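Long-range contacts in designed helical repeat protein (Synthetic construct, PDB 5CWF), which has no known biological function and was designed computationally to fold into an array of packed helical repeats: residues A28-R33 and E75-A80; K52-L57 and E82-L87; E10-A15 and K59-A64; K97-L102 and E127-L132; L145-R150 and R164-Q169. All coordinates share one frame; numbering follows the deposited sequence. Where two conformers were deposited one is given.

Contact 1 (A28-R33 and E75-A80); sequences AREIER and EIARAA
Three flat groups meet here: the guanidiniums of R33 and R78 and the carboxylate of E30. A water lies at the edge of the R78 guanidinium, in its plane, and accepts from R78 NH1 at 3.1 Å. The same water donates to E30 OE1 at 2.9 Å, so it bridges the two helices. E30 OE1 also lies near the plane of the R33 guanidinium, which grips it side-on with two nitrogens. R33 NH2 meets E30 OE1 at 3.0 Å, nearly along the C-O axis. R33 NE reaches E30 OE1 at 3.1 Å, from above the carboxylate plane. One oxygen thus takes three donors. The two arginines lie side by side and point the same way, their guanidinium planes 36° apart. R33 NH2 is 3.7 Å from R78 NH1, a like-charge approach that E30 probably eases. R33 also makes salt bridges to E82 and E85.

E30 holds CG anti to the backbone N (chi1 -157°), and its chain then bends at chi2. This lays E30 CG against A77 CB at 3.6 Å and brings OE1 beside CA and CB of R78. An alanine in place of E30 removes the carboxylate, and would probably leave R33 less firmly held and the two guanidiniums with less charge compensation.

The small A77 points toward helix 25-44, and the segment axes approach to 8.4 Å at 25°, near parallel. I31 directs its CB away from helix 70-89. It packs on V61 of helix 48-67 and V16 of helix 3-21, while A80 also rests on V61.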
# COMPACT_ATOMS: atom_id res chain seq x y z
N ALA A 28 -2.45 14.29 -7.35
CA ALA A 28 -1.08 14.71 -7.23
C ALA A 28 -0.68 14.84 -5.76
O ALA A 28 0.43 14.45 -5.36
CB ALA A 28 -0.90 16.03 -7.96
N ARG A 29 -1.59 15.37 -4.96
CA ARG A 29 -1.33 15.54 -3.53
C ARG A 29 -1.08 14.20 -2.86
O ARG A 29 -0.14 14.04 -2.08
CB ARG A 29 -2.51 16.23 -2.85
CG ARG A 29 -2.40 16.33 -1.32
CD ARG A 29 -3.65 17.00 -0.74
NE ARG A 29 -4.82 16.11 -0.78
CZ ARG A 29 -6.07 16.52 -0.99
NH1 ARG A 29 -6.35 17.80 -1.19
NH2 ARG A 29 -7.05 15.63 -1.00
N GLU A 30 -1.91 13.23 -3.20
CA GLU A 30 -1.82 11.93 -2.54
C GLU A 30 -0.58 11.16 -2.99
O GLU A 30 0.05 10.46 -2.19
CB GLU A 30 -3.07 11.11 -2.80
CG GLU A 30 -3.31 10.03 -1.76
CD GLU A 30 -3.69 10.62 -0.40
OE1 GLU A 30 -3.35 10.01 0.65
OE2 GLU A 30 -4.34 11.68 -0.37
N ILE A 31 -0.22 11.27 -4.27
CA ILE A 31 1.02 10.64 -4.72
C ILE A 31 2.20 11.28 -3.99
O ILE A 31 3.09 10.60 -3.47
CB ILE A 31 1.20 10.78 -6.24
CG1 ILE A 31 0.10 10.03 -6.97
CG2 ILE A 31 2.61 10.32 -6.65
CD1 ILE A 31 0.12 10.24 -8.48
N GLU A 32 2.18 12.61 -3.89
CA GLU A 32 3.25 13.30 -3.21
C GLU A 32 3.31 12.92 -1.72
O GLU A 32 4.40 12.70 -1.20
CB GLU A 32 3.10 14.83 -3.38
CG GLU A 32 4.37 15.56 -3.01
CD GLU A 32 4.34 17.05 -3.35
OE1 GLU A 32 3.63 17.45 -4.31
OE2 GLU A 32 5.03 17.82 -2.65
N ARG A 33 2.16 12.81 -1.06
CA ARG A 33 2.15 12.37 0.34
C ARG A 33 2.77 10.99 0.52
O ARG A 33 3.52 10.77 1.46
CB ARG A 33 0.73 12.36 0.91
CG ARG A 33 0.71 12.13 2.43
CD ARG A 33 -0.66 12.44 3.03
NE ARG A 33 -1.61 11.34 2.88
CZ ARG A 33 -1.71 10.31 3.73
NH1 ARG A 33 -0.90 10.23 4.78
NH2 ARG A 33 -2.62 9.37 3.52
N GLU A 75 -6.84 5.99 -4.13
CA GLU A 75 -6.96 4.97 -3.09
C GLU A 75 -5.70 4.15 -2.93
O GLU A 75 -5.33 3.81 -1.81
CB GLU A 75 -8.16 4.06 -3.34
CG GLU A 75 -9.46 4.86 -3.42
CD GLU A 75 -10.66 4.13 -2.87
OE1 GLU A 75 -10.57 3.58 -1.76
OE2 GLU A 75 -11.70 4.11 -3.56
N ILE A 76 -5.04 3.81 -4.03
CA ILE A 76 -3.78 3.08 -3.95
C ILE A 76 -2.72 3.97 -3.30
O ILE A 76 -1.98 3.51 -2.44
CB ILE A 76 -3.33 2.57 -5.34
CG1 ILE A 76 -4.21 1.40 -5.75
CG2 ILE A 76 -1.89 2.09 -5.30
CD1 ILE A 76 -4.12 1.04 -7.24
N ALA A 77 -2.66 5.24 -3.70
CA ALA A 77 -1.69 6.16 -3.09
C ALA A 77 -1.96 6.30 -1.59
O ALA A 77 -1.04 6.29 -0.76
CB ALA A 77 -1.73 7.52 -3.78
N ARG A 78 -3.24 6.40 -1.22
CA ARG A 78 -3.55 6.51 0.21
C ARG A 78 -3.15 5.24 0.95
O ARG A 78 -2.60 5.32 2.07
CB ARG A 78 -5.03 6.78 0.46
CG ARG A 78 -5.35 6.77 1.97
CD ARG A 78 -6.78 7.09 2.34
NE ARG A 78 -6.98 6.76 3.75
CZ ARG A 78 -6.62 7.52 4.78
NH1 ARG A 78 -6.07 8.72 4.60
NH2 ARG A 78 -6.84 7.07 6.01
N ALA A 79 -3.45 4.08 0.37
CA ALA A 79 -3.11 2.81 1.01
C ALA A 79 -1.62 2.74 1.21
O ALA A 79 -1.16 2.31 2.28
CB ALA A 79 -3.58 1.65 0.20
N ALA A 80 -0.86 3.15 0.20
CA ALA A 80 0.59 3.12 0.30
C ALA A 80 1.08 4.01 1.44
O ALA A 80 1.89 3.58 2.26
CB ALA A 80 1.23 3.55 -1.01
O HOH W 1 -5.55 10.76 2.39

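Contact 2 (K52-L57 and E82-L87); sequences KVMLAL and EIVEAL
This is a buried antiparallel helix pair in the helical repeat array. The segment axes lie 11.1 Å apart and run at 167°. All six touching residues are apolar, and M54, L57, I83 and L87 supply most of the reach between the backbones.

M54 shows how the gap is spanned. Its CB leaves along the side of helix 48-67 rather than straight at the partner. CG stands anti to the carbonyl carbon, and neither CB nor CG meets the other segment closely. The chain then bends at chi2 (-52°) and again at chi3 (103°), which turns the thioether toward helix 70-89. SD rests on V84 CG2 at 3.8 Å, with CG1 of the same valine slightly further off. CE ends the chain against L87 CD1, 3.7 Å away, and also lies near V84 CG2. M54 crosses V84 obliquely but slides past L87 in the opposite direction.

V53, on the same helix as M54, meets L87 tip to tip, V53 CG1 to L87 CD1 at 3.8 Å. L87 CD1 therefore rests on both the valine and the methionine methyl. Outside the pair, M54 also touches L42 of helix 25-44, and L87 touches M99 of helix 93-111. E82 and E85 do not face this interface. They bind a calcium ion, and each makes a salt bridge to R133.

L57 completes the contact by dividing its methyls. L57 CD2 meets I83 CD1 at 3.8 Å. L57 CD1 lies at the junction of two branched residues, 3.6 Å from I83 CG2 and 3.5 Å from V84 CG2.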
# COMPACT_ATOMS: atom_id res chain seq x y z
N LYS A 52 12.68 -3.18 0.88
CA LYS A 52 11.88 -4.06 0.01
C LYS A 52 10.43 -3.59 -0.07
O LYS A 52 9.87 -3.47 -1.15
CB LYS A 52 11.91 -5.50 0.53
CG LYS A 52 13.22 -6.22 0.34
CD LYS A 52 13.28 -7.49 1.19
CE LYS A 52 12.08 -8.42 0.98
NZ LYS A 52 12.08 -9.56 1.95
N VAL A 53 9.82 -3.36 1.09
CA VAL A 53 8.45 -2.89 1.15
C VAL A 53 8.31 -1.54 0.45
O VAL A 53 7.38 -1.34 -0.34
CB VAL A 53 7.95 -2.78 2.61
CG1 VAL A 53 6.53 -2.21 2.69
CG2 VAL A 53 8.04 -4.12 3.30
N MET A 54 9.25 -0.63 0.71
CA MET A 54 9.15 0.70 0.14
C MET A 54 9.25 0.67 -1.39
O MET A 54 8.55 1.43 -2.06
CB MET A 54 10.24 1.62 0.68
CG MET A 54 10.16 1.95 2.16
SD MET A 54 8.55 2.55 2.70
CE MET A 54 7.90 1.09 3.49
N LEU A 55 10.09 -0.21 -1.94
CA LEU A 55 10.19 -0.30 -3.40
C LEU A 55 8.91 -0.80 -4.01
O LEU A 55 8.44 -0.26 -5.02
CB LEU A 55 11.36 -1.20 -3.79
CG LEU A 55 11.65 -1.33 -5.29
CD1 LEU A 55 12.00 0.03 -5.90
CD2 LEU A 55 12.79 -2.33 -5.54
N ALA A 56 8.32 -1.82 -3.40
CA ALA A 56 7.07 -2.35 -3.91
C ALA A 56 5.99 -1.27 -3.88
O ALA A 56 5.24 -1.10 -4.84
CB ALA A 56 6.63 -3.58 -3.10
N LEU A 57 5.91 -0.51 -2.79
CA LEU A 57 4.89 0.55 -2.68
C LEU A 57 5.07 1.66 -3.70
O LEU A 57 4.10 2.10 -4.33
CB LEU A 57 4.91 1.16 -1.27
CG LEU A 57 4.42 0.24 -0.14
CD1 LEU A 57 4.48 0.95 1.20
CD2 LEU A 57 2.98 -0.23 -0.44
N GLU A 82 -0.52 5.05 4.07
CA GLU A 82 -0.93 4.56 5.39
C GLU A 82 -0.11 3.32 5.79
O GLU A 82 0.17 3.11 6.97
CB GLU A 82 -2.42 4.26 5.40
CG GLU A 82 -3.30 5.53 5.24
CD GLU A 82 -3.08 6.59 6.32
OE1 GLU A 82 -3.17 6.26 7.53
OE2 GLU A 82 -2.79 7.76 5.97
N ILE A 83 0.26 2.49 4.81
CA ILE A 83 1.15 1.34 5.06
C ILE A 83 2.48 1.84 5.60
O ILE A 83 3.03 1.28 6.57
CB ILE A 83 1.36 0.52 3.77
CG1 ILE A 83 0.12 -0.29 3.42
CG2 ILE A 83 2.53 -0.44 3.91
CD1 ILE A 83 0.15 -0.90 2.02
N VAL A 84 3.02 2.88 4.98
CA VAL A 84 4.30 3.43 5.44
C VAL A 84 4.14 4.02 6.83
O VAL A 84 5.02 3.82 7.67
CB VAL A 84 4.89 4.48 4.47
CG1 VAL A 84 6.28 4.94 4.97
CG2 VAL A 84 5.05 3.88 3.09
N GLU A 85 3.06 4.76 7.08
CA GLU A 85 2.83 5.32 8.42
C GLU A 85 2.80 4.22 9.50
O GLU A 85 3.35 4.40 10.60
CB GLU A 85 1.53 6.12 8.46
CG GLU A 85 1.64 7.49 7.79
CD GLU A 85 0.37 8.32 7.88
OE1 GLU A 85 -0.61 7.88 8.54
OE2 GLU A 85 0.35 9.44 7.31
N ALA A 86 2.16 3.10 9.20
CA ALA A 86 2.06 1.98 10.13
C ALA A 86 3.42 1.35 10.40
O ALA A 86 3.75 0.99 11.54
CB ALA A 86 1.11 0.93 9.58
N LEU A 87 4.22 1.24 9.35
CA LEU A 87 5.55 0.67 9.50
C LEU A 87 6.47 1.59 10.27
O LEU A 87 7.36 1.13 11.00
CB LEU A 87 6.17 0.37 8.14
CG LEU A 87 6.09 -1.03 7.60
CD1 LEU A 87 6.86 -1.10 6.30
CD2 LEU A 87 6.63 -2.10 8.58

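Contact 3 (E10-A15 and K59-A64); sequences EALKKA and KAVLLA
Methyl-to-methyl packing makes up the first part of this contact, and L62 carries most of it. Its CG is anti to the backbone N (chi1 -170°), which sends both methyls toward helix 3-21. L62 CD2 rests on A11 CB at 3.6 Å, and CD1 lies almost as near to that same methyl. One turn further on, A15 CB lies 4.1 Å from L62 CD1. L12 works differently. Its CB does not aim at the partner, but CG stands anti to the carbonyl carbon (chi1 -78°) and swings the branch across. L12 CD2 then meets V61 CG1 at 3.8 Å, the two side chains crossing at about a right angle. L12 CD2 also lies against CB of L62.

The second part is side chain on backbone. L62 CD1 comes down on the peptide that joins A11 to L12. It lies 3.4 Å from A11 O and 3.7 Å from L12 N. In the other direction, L12 CD2 lies against the backbone N of L62. The carbonyl of A11 is not spent on this contact: A15 N donates to A11 O at 2.8 Å, as in any regular helix. The small side chains of A11 and A15 probably let the leucine branch come this close to the main chain.

The segment axes come within 9.8 Å at 34°, so the two helices run in roughly the same direction. I31 of helix 25-44 also touches L12. A64 packs on I76 of helix 70-89, and A60 on the far side of its helix packs on V106 and L107 of helix 93-111.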
# COMPACT_ATOMS: atom_id res chain seq x y z
N GLU A 10 12.11 9.37 -8.96
CA GLU A 10 12.15 10.36 -10.03
C GLU A 10 10.93 10.18 -10.92
O GLU A 10 10.35 11.16 -11.41
CB GLU A 10 13.46 10.26 -10.81
CG GLU A 10 14.66 10.78 -10.01
CD GLU A 10 16.01 10.42 -10.62
OE1 GLU A 10 16.05 9.59 -11.56
OE2 GLU A 10 17.03 10.97 -10.16
N ALA A 11 10.50 8.93 -11.10
CA ALA A 11 9.30 8.66 -11.91
C ALA A 11 8.04 9.14 -11.17
O ALA A 11 7.07 9.60 -11.80
CB ALA A 11 9.20 7.19 -12.24
N LEU A 12 8.04 8.98 -9.85
CA LEU A 12 6.94 9.47 -9.03
C LEU A 12 6.84 10.98 -9.12
O LEU A 12 5.75 11.52 -9.20
CB LEU A 12 7.10 9.04 -7.58
CG LEU A 12 6.71 7.58 -7.35
CD1 LEU A 12 7.23 7.12 -5.98
CD2 LEU A 12 5.21 7.41 -7.46
N LYS A 13 7.99 11.65 -9.08
CA LYS A 13 8.01 13.11 -9.21
C LYS A 13 7.42 13.52 -10.58
O LYS A 13 6.71 14.51 -10.68
CB LYS A 13 9.43 13.63 -9.03
CG LYS A 13 9.54 15.13 -8.95
CD LYS A 13 10.96 15.56 -8.63
CE LYS A 13 11.09 17.05 -8.42
NZ LYS A 13 11.22 17.79 -9.71
N LYS A 14 7.72 12.74 -11.61
CA LYS A 14 7.13 12.99 -12.93
C LYS A 14 5.64 12.72 -12.94
O LYS A 14 4.88 13.41 -13.64
CB LYS A 14 7.79 12.12 -14.00
CG LYS A 14 8.70 12.86 -14.96
CD LYS A 14 10.10 13.02 -14.43
CE LYS A 14 11.09 13.25 -15.57
NZ LYS A 14 12.49 13.01 -15.14
N ALA A 15 5.20 11.70 -12.21
CA ALA A 15 3.78 11.37 -12.13
C ALA A 15 2.99 12.48 -11.44
O ALA A 15 1.83 12.75 -11.80
CB ALA A 15 3.59 10.05 -11.39
N LYS A 59 6.53 1.47 -6.61
CA LYS A 59 6.11 0.95 -7.92
C LYS A 59 4.60 0.85 -8.05
O LYS A 59 4.06 1.06 -9.14
CB LYS A 59 6.69 -0.42 -8.20
CG LYS A 59 8.18 -0.45 -8.44
CD LYS A 59 8.62 -1.90 -8.48
CE LYS A 59 10.08 -2.06 -8.84
NZ LYS A 59 10.42 -3.51 -8.76
N ALA A 60 3.92 0.52 -6.95
CA ALA A 60 2.47 0.35 -7.01
C ALA A 60 1.79 1.68 -7.27
O ALA A 60 0.85 1.76 -8.07
CB ALA A 60 1.95 -0.25 -5.74
N VAL A 61 2.27 2.72 -6.62
CA VAL A 61 1.69 4.05 -6.80
C VAL A 61 1.90 4.52 -8.23
O VAL A 61 0.99 5.04 -8.88
CB VAL A 61 2.31 5.06 -5.79
CG1 VAL A 61 1.84 6.51 -6.05
CG2 VAL A 61 1.96 4.66 -4.40
N LEU A 62 3.10 4.29 -8.74
CA LEU A 62 3.49 4.71 -10.08
C LEU A 62 2.64 4.01 -11.14
O LEU A 62 2.15 4.64 -12.08
CB LEU A 62 4.97 4.42 -10.31
CG LEU A 62 5.59 5.01 -11.57
CD1 LEU A 62 5.67 6.54 -11.41
CD2 LEU A 62 6.95 4.40 -11.86
N LEU A 63 2.44 2.70 -10.97
CA LEU A 63 1.63 1.95 -11.92
C LEU A 63 0.16 2.31 -11.85
O LEU A 63 -0.52 2.36 -12.89
CB LEU A 63 1.76 0.44 -11.70
CG LEU A 63 3.07 -0.20 -12.13
CD1 LEU A 63 3.06 -1.66 -11.71
CD2 LEU A 63 3.30 -0.05 -13.62
N ALA A 64 -0.34 2.58 -10.64
CA ALA A 64 -1.73 2.97 -10.48
C ALA A 64 -1.96 4.33 -11.10
O ALA A 64 -2.99 4.57 -11.74
CB ALA A 64 -2.12 2.98 -9.03

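Contact 4 (K97-L102 and E127-L132); sequences KVMLAL and EIVEAL
A purely apolar, buried contact joins antiparallel helices 93-111 and 115-134 within the helical repeat fold. The segment axes run at 164° and stay 11.3 Å apart. The sequences KVMLAL and EIVEAL are those of segments 52-57 and 82-87, so the design places the same residues here again. All six residues that touch are buried.

V98 meets two partners with one methyl. Its CG1, anti to the backbone N, meets I128 CG2 at 4.0 Å and L132 CD1 at 3.8 Å. The valine approaches the leucine tip to tip but crosses the isoleucine obliquely. L145 of helix 138-156 flanks V98.

L102 divides its branches between two residues. L102 CD1 lies against I128 CG2 at 3.9 Å and close to V129 CG2. L102 CD2 lies beside I128 CD1. On the flank, L102 touches A148 and I128 touches V151, both of helix 138-156. V129 packs in turn on I83 and A86 of helix 70-89. The pair therefore shares its residues with helices on both sides, and the apolar layer continues through it.

M99 starts off along the flank of its helix, with CG anti to the carbonyl carbon. A bend at chi2 (-45°) brings the thioether in. At chi3 the chain is extended, unlike M54, so the methyl reaches straight on. The M99 side chain crosses V129 at about a right angle, with SD 4.1 Å from V129 CG2. M99 CE then meets L132 head on, 3.7 Å from the CD1 methyl.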
# COMPACT_ATOMS: atom_id res chain seq x y z
N LYS A 97 6.37 -8.30 7.54
CA LYS A 97 5.80 -9.37 6.72
C LYS A 97 4.39 -9.02 6.26
O LYS A 97 4.03 -9.28 5.11
CB LYS A 97 5.79 -10.70 7.47
CG LYS A 97 7.19 -11.31 7.57
CD LYS A 97 7.19 -12.74 8.07
CE LYS A 97 6.61 -12.89 9.45
NZ LYS A 97 7.26 -14.03 10.18
N VAL A 98 3.59 -8.46 7.15
CA VAL A 98 2.24 -8.05 6.79
C VAL A 98 2.29 -7.02 5.68
O VAL A 98 1.61 -7.11 4.68
CB VAL A 98 1.49 -7.45 8.00
CG1 VAL A 98 0.17 -6.80 7.58
CG2 VAL A 98 1.26 -8.50 9.09
N MET A 99 3.14 -6.01 5.89
CA MET A 99 3.18 -4.90 4.98
C MET A 99 3.80 -5.30 3.65
O MET A 99 3.42 -4.75 2.61
CB MET A 99 3.95 -3.73 5.61
CG MET A 99 3.26 -3.18 6.87
SD MET A 99 1.49 -2.96 6.75
CE MET A 99 1.10 -2.88 8.51
N LEU A 100 4.73 -6.26 3.65
CA LEU A 100 5.29 -6.69 2.37
C LEU A 100 4.21 -7.39 1.54
O LEU A 100 4.09 -7.18 0.35
CB LEU A 100 6.50 -7.60 2.57
CG LEU A 100 7.18 -8.06 1.26
CD1 LEU A 100 7.65 -6.85 0.48
CD2 LEU A 100 8.33 -9.02 1.52
N ALA A 101 3.40 -8.21 2.20
CA ALA A 101 2.31 -8.90 1.52
C ALA A 101 1.31 -7.89 0.96
O ALA A 101 0.86 -8.03 -0.17
CB ALA A 101 1.61 -9.87 2.48
N LEU A 102 0.98 -6.85 1.73
CA LEU A 102 0.04 -5.86 1.24
C LEU A 102 0.64 -5.04 0.11
O LEU A 102 -0.04 -4.77 -0.86
CB LEU A 102 -0.41 -4.94 2.38
CG LEU A 102 -1.20 -5.63 3.48
CD1 LEU A 102 -1.56 -4.62 4.57
CD2 LEU A 102 -2.46 -6.28 2.95
N GLU A 127 -7.84 -1.57 5.60
CA GLU A 127 -8.53 -2.03 6.79
C GLU A 127 -7.59 -2.77 7.72
O GLU A 127 -7.66 -2.63 8.93
CB GLU A 127 -9.70 -2.96 6.47
CG GLU A 127 -10.88 -2.29 5.82
CD GLU A 127 -11.61 -1.31 6.72
OE1 GLU A 127 -11.48 -1.35 7.97
OE2 GLU A 127 -12.38 -0.52 6.16
N ILE A 128 -6.71 -3.56 7.12
CA ILE A 128 -5.71 -4.32 7.87
C ILE A 128 -4.72 -3.38 8.54
O ILE A 128 -4.38 -3.54 9.72
CB ILE A 128 -5.00 -5.30 6.91
CG1 ILE A 128 -5.96 -6.43 6.53
CG2 ILE A 128 -3.72 -5.85 7.55
CD1 ILE A 128 -5.56 -7.28 5.30
N VAL A 129 -4.28 -2.36 7.80
CA VAL A 129 -3.37 -1.35 8.40
C VAL A 129 -4.04 -0.67 9.58
O VAL A 129 -3.45 -0.58 10.68
CB VAL A 129 -2.93 -0.31 7.32
CG1 VAL A 129 -2.20 0.87 7.94
CG2 VAL A 129 -2.05 -1.01 6.28
N GLU A 130 -5.28 -0.24 9.40
CA GLU A 130 -6.01 0.46 10.46
C GLU A 130 -6.09 -0.39 11.72
O GLU A 130 -5.90 0.09 12.84
CB GLU A 130 -7.41 0.84 9.96
CG GLU A 130 -8.24 1.66 10.92
CD GLU A 130 -9.68 1.85 10.44
OE1 GLU A 130 -9.91 1.86 9.20
OE2 GLU A 130 -10.57 1.98 11.30
N ALA A 131 -6.33 -1.68 11.54
CA ALA A 131 -6.43 -2.61 12.67
C ALA A 131 -5.11 -2.69 13.45
O ALA A 131 -5.09 -2.76 14.68
CB ALA A 131 -6.82 -3.99 12.17
N LEU A 132 -4.02 -2.73 12.71
CA LEU A 132 -2.71 -2.85 13.33
C LEU A 132 -2.34 -1.55 14.05
O LEU A 132 -1.63 -1.56 15.05
CB LEU A 132 -1.69 -3.23 12.28
CG LEU A 132 -1.79 -4.72 11.95
CD1 LEU A 132 -0.95 -5.03 10.71
CD2 LEU A 132 -1.38 -5.61 13.12

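Contact 5 (L145-R150 and R164-Q169); sequences LELAKR and REIARQ
R150 keeps CG anti to the carbonyl carbon and bends at chi3 (55°), which carries its guanidinium across to helix 160-176. Q169 has the same first torsion but stays extended beyond CG, so its amide reaches out to meet it. R150 NH1 donates to Q169 OE1 at 2.7 Å, a nearly straight bond (160°). The oxygen accepts on a lone pair, in its carbonyl plane. I166 CG1 lies over one face of the R150 guanidinium, offset toward its edge. I166 CD1 packs on R150 CB at 3.6 Å, and I166 CG2 on L147 CB at 4.1 Å. L147 also touches I128 of helix 115-134.

The amide nitrogen is held too. Q169 NE2 donates to the anti lone pair of E165 OE2 at 2.9 Å, while R168 grips E165 OE1 with NE and NH2. A leucine in place of Q169 removes both amide bonds, and R150 would probably be held less firmly and uncoupled from E165.

The segments run antiparallel at 166°, and R150, Q169, E165 and R168 form a polar chain from one helix to the other. The cation at the oxygen and carboxylate at the nitrogen would probably polarise the amide and strengthen both bonds.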
# COMPACT_ATOMS: atom_id res chain seq x y z
N LEU A 145 -1.44 -11.04 9.35
CA LEU A 145 -0.57 -11.62 8.32
C LEU A 145 -1.34 -12.64 7.48
O LEU A 145 -1.20 -12.70 6.26
CB LEU A 145 0.69 -12.26 8.95
CG LEU A 145 1.64 -12.96 7.97
CD1 LEU A 145 2.03 -12.01 6.82
CD2 LEU A 145 2.92 -13.49 8.67
N GLU A 146 -2.16 -13.44 8.14
CA GLU A 146 -2.97 -14.41 7.42
C GLU A 146 -3.97 -13.73 6.48
O GLU A 146 -4.20 -14.19 5.33
CB GLU A 146 -3.65 -15.33 8.43
CG GLU A 146 -2.60 -16.14 9.24
CD GLU A 146 -1.52 -16.81 8.35
OE1 GLU A 146 -1.89 -17.74 7.58
OE2 GLU A 146 -0.32 -16.42 8.40
N LEU A 147 -4.54 -12.63 6.93
CA LEU A 147 -5.46 -11.88 6.07
C LEU A 147 -4.73 -11.20 4.91
O LEU A 147 -5.24 -11.18 3.80
CB LEU A 147 -6.21 -10.84 6.87
CG LEU A 147 -7.20 -11.36 7.91
CD1 LEU A 147 -7.98 -10.17 8.46
CD2 LEU A 147 -8.16 -12.38 7.32
N ALA A 148 -3.55 -10.67 5.17
CA ALA A 148 -2.74 -10.02 4.14
C ALA A 148 -2.31 -11.00 3.05
O ALA A 148 -2.26 -10.66 1.88
CB ALA A 148 -1.51 -9.36 4.79
N LYS A 149 -2.01 -12.22 3.46
CA LYS A 149 -1.67 -13.28 2.52
C LYS A 149 -2.87 -13.56 1.62
O LYS A 149 -2.73 -13.84 0.42
CB LYS A 149 -1.29 -14.57 3.26
CG LYS A 149 0.06 -14.57 3.99
CD LYS A 149 1.18 -13.93 3.20
CE LYS A 149 2.52 -14.17 3.90
NZ LYS A 149 3.55 -13.15 3.56
N ARG A 150 -4.07 -13.48 2.19
CA ARG A 150 -5.29 -13.72 1.40
C ARG A 150 -5.58 -12.56 0.44
O ARG A 150 -6.09 -12.79 -0.66
CB ARG A 150 -6.47 -13.95 2.33
CG ARG A 150 -6.35 -15.27 3.06
CD ARG A 150 -7.46 -15.48 4.08
NE ARG A 150 -8.79 -15.36 3.49
CZ ARG A 150 -9.87 -14.96 4.16
NH1 ARG A 150 -9.79 -14.70 5.46
NH2 ARG A 150 -11.04 -14.87 3.54
N ARG A 164 -13.25 -7.76 -0.88
CA ARG A 164 -14.23 -7.08 -0.02
C ARG A 164 -14.52 -7.89 1.24
O ARG A 164 -14.69 -7.33 2.31
CB ARG A 164 -15.53 -6.79 -0.79
CG ARG A 164 -15.39 -5.60 -1.74
CD ARG A 164 -16.76 -5.15 -2.33
NE ARG A 164 -17.35 -6.12 -3.23
CZ ARG A 164 -17.21 -6.14 -4.56
NH1 ARG A 164 -16.53 -5.19 -5.20
NH2 ARG A 164 -17.79 -7.09 -5.24
N GLU A 165 -14.59 -9.22 1.11
CA GLU A 165 -14.81 -10.07 2.28
C GLU A 165 -13.66 -9.97 3.28
O GLU A 165 -13.89 -9.95 4.49
CB GLU A 165 -15.01 -11.53 1.86
CG GLU A 165 -15.17 -12.47 3.04
CD GLU A 165 -16.30 -12.04 3.96
OE1 GLU A 165 -17.37 -11.63 3.46
OE2 GLU A 165 -16.10 -12.10 5.20
N ILE A 166 -12.43 -9.92 2.78
CA ILE A 166 -11.29 -9.81 3.68
C ILE A 166 -11.34 -8.47 4.40
O ILE A 166 -11.04 -8.39 5.58
CB ILE A 166 -9.95 -9.96 2.94
CG1 ILE A 166 -9.79 -11.37 2.36
CG2 ILE A 166 -8.77 -9.68 3.87
CD1 ILE A 166 -8.78 -11.45 1.23
N ALA A 167 -11.75 -7.41 3.72
CA ALA A 167 -11.85 -6.09 4.35
C ALA A 167 -12.85 -6.10 5.49
O ALA A 167 -12.59 -5.50 6.55
CB ALA A 167 -12.24 -5.03 3.32
N ARG A 168 -13.99 -6.76 5.29
CA ARG A 168 -14.99 -6.89 6.35
C ARG A 168 -14.48 -7.71 7.53
O ARG A 168 -14.72 -7.36 8.68
CB ARG A 168 -16.29 -7.52 5.84
CG ARG A 168 -17.12 -6.64 4.89
CD ARG A 168 -18.41 -7.35 4.44
NE ARG A 168 -18.17 -8.52 3.60
CZ ARG A 168 -18.38 -8.58 2.29
NH1 ARG A 168 -18.86 -7.53 1.62
NH2 ARG A 168 -18.12 -9.70 1.63
N GLN A 169 -13.79 -8.81 7.25
CA GLN A 169 -13.23 -9.63 8.33
C GLN A 169 -12.16 -8.88 9.11
O GLN A 169 -12.08 -9.01 10.33
CB GLN A 169 -12.62 -10.92 7.78
CG GLN A 169 -13.63 -11.93 7.25
CD GLN A 169 -12.95 -13.07 6.51
OE1 GLN A 169 -11.77 -13.35 6.73
NE2 GLN A 169 -13.69 -13.73 5.62

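In the fold
From the N terminus, contact 3 opens first, on helix 3-21. Contact 1 opens on helix 25-44 and contact 2 on helix 48-67. They close in the same order, contact 3 on helix 48-67 and contacts 1 and 2 on helix 70-89. Their loops cross one another and none nests. Contact 4 then closes a short loop between helices 93-111 and 115-134, and contact 5 another between helices 138-156 and 160-176. These two follow in series. Packing and salt bridges tie the set together: I76 on A60 joins contacts 1 and 3, the salt bridges of R33 join contacts 1 and 2, V129 on the main chain of E82 joins contacts 2 and 4, and E127 on A167 joins contacts 4 and 5.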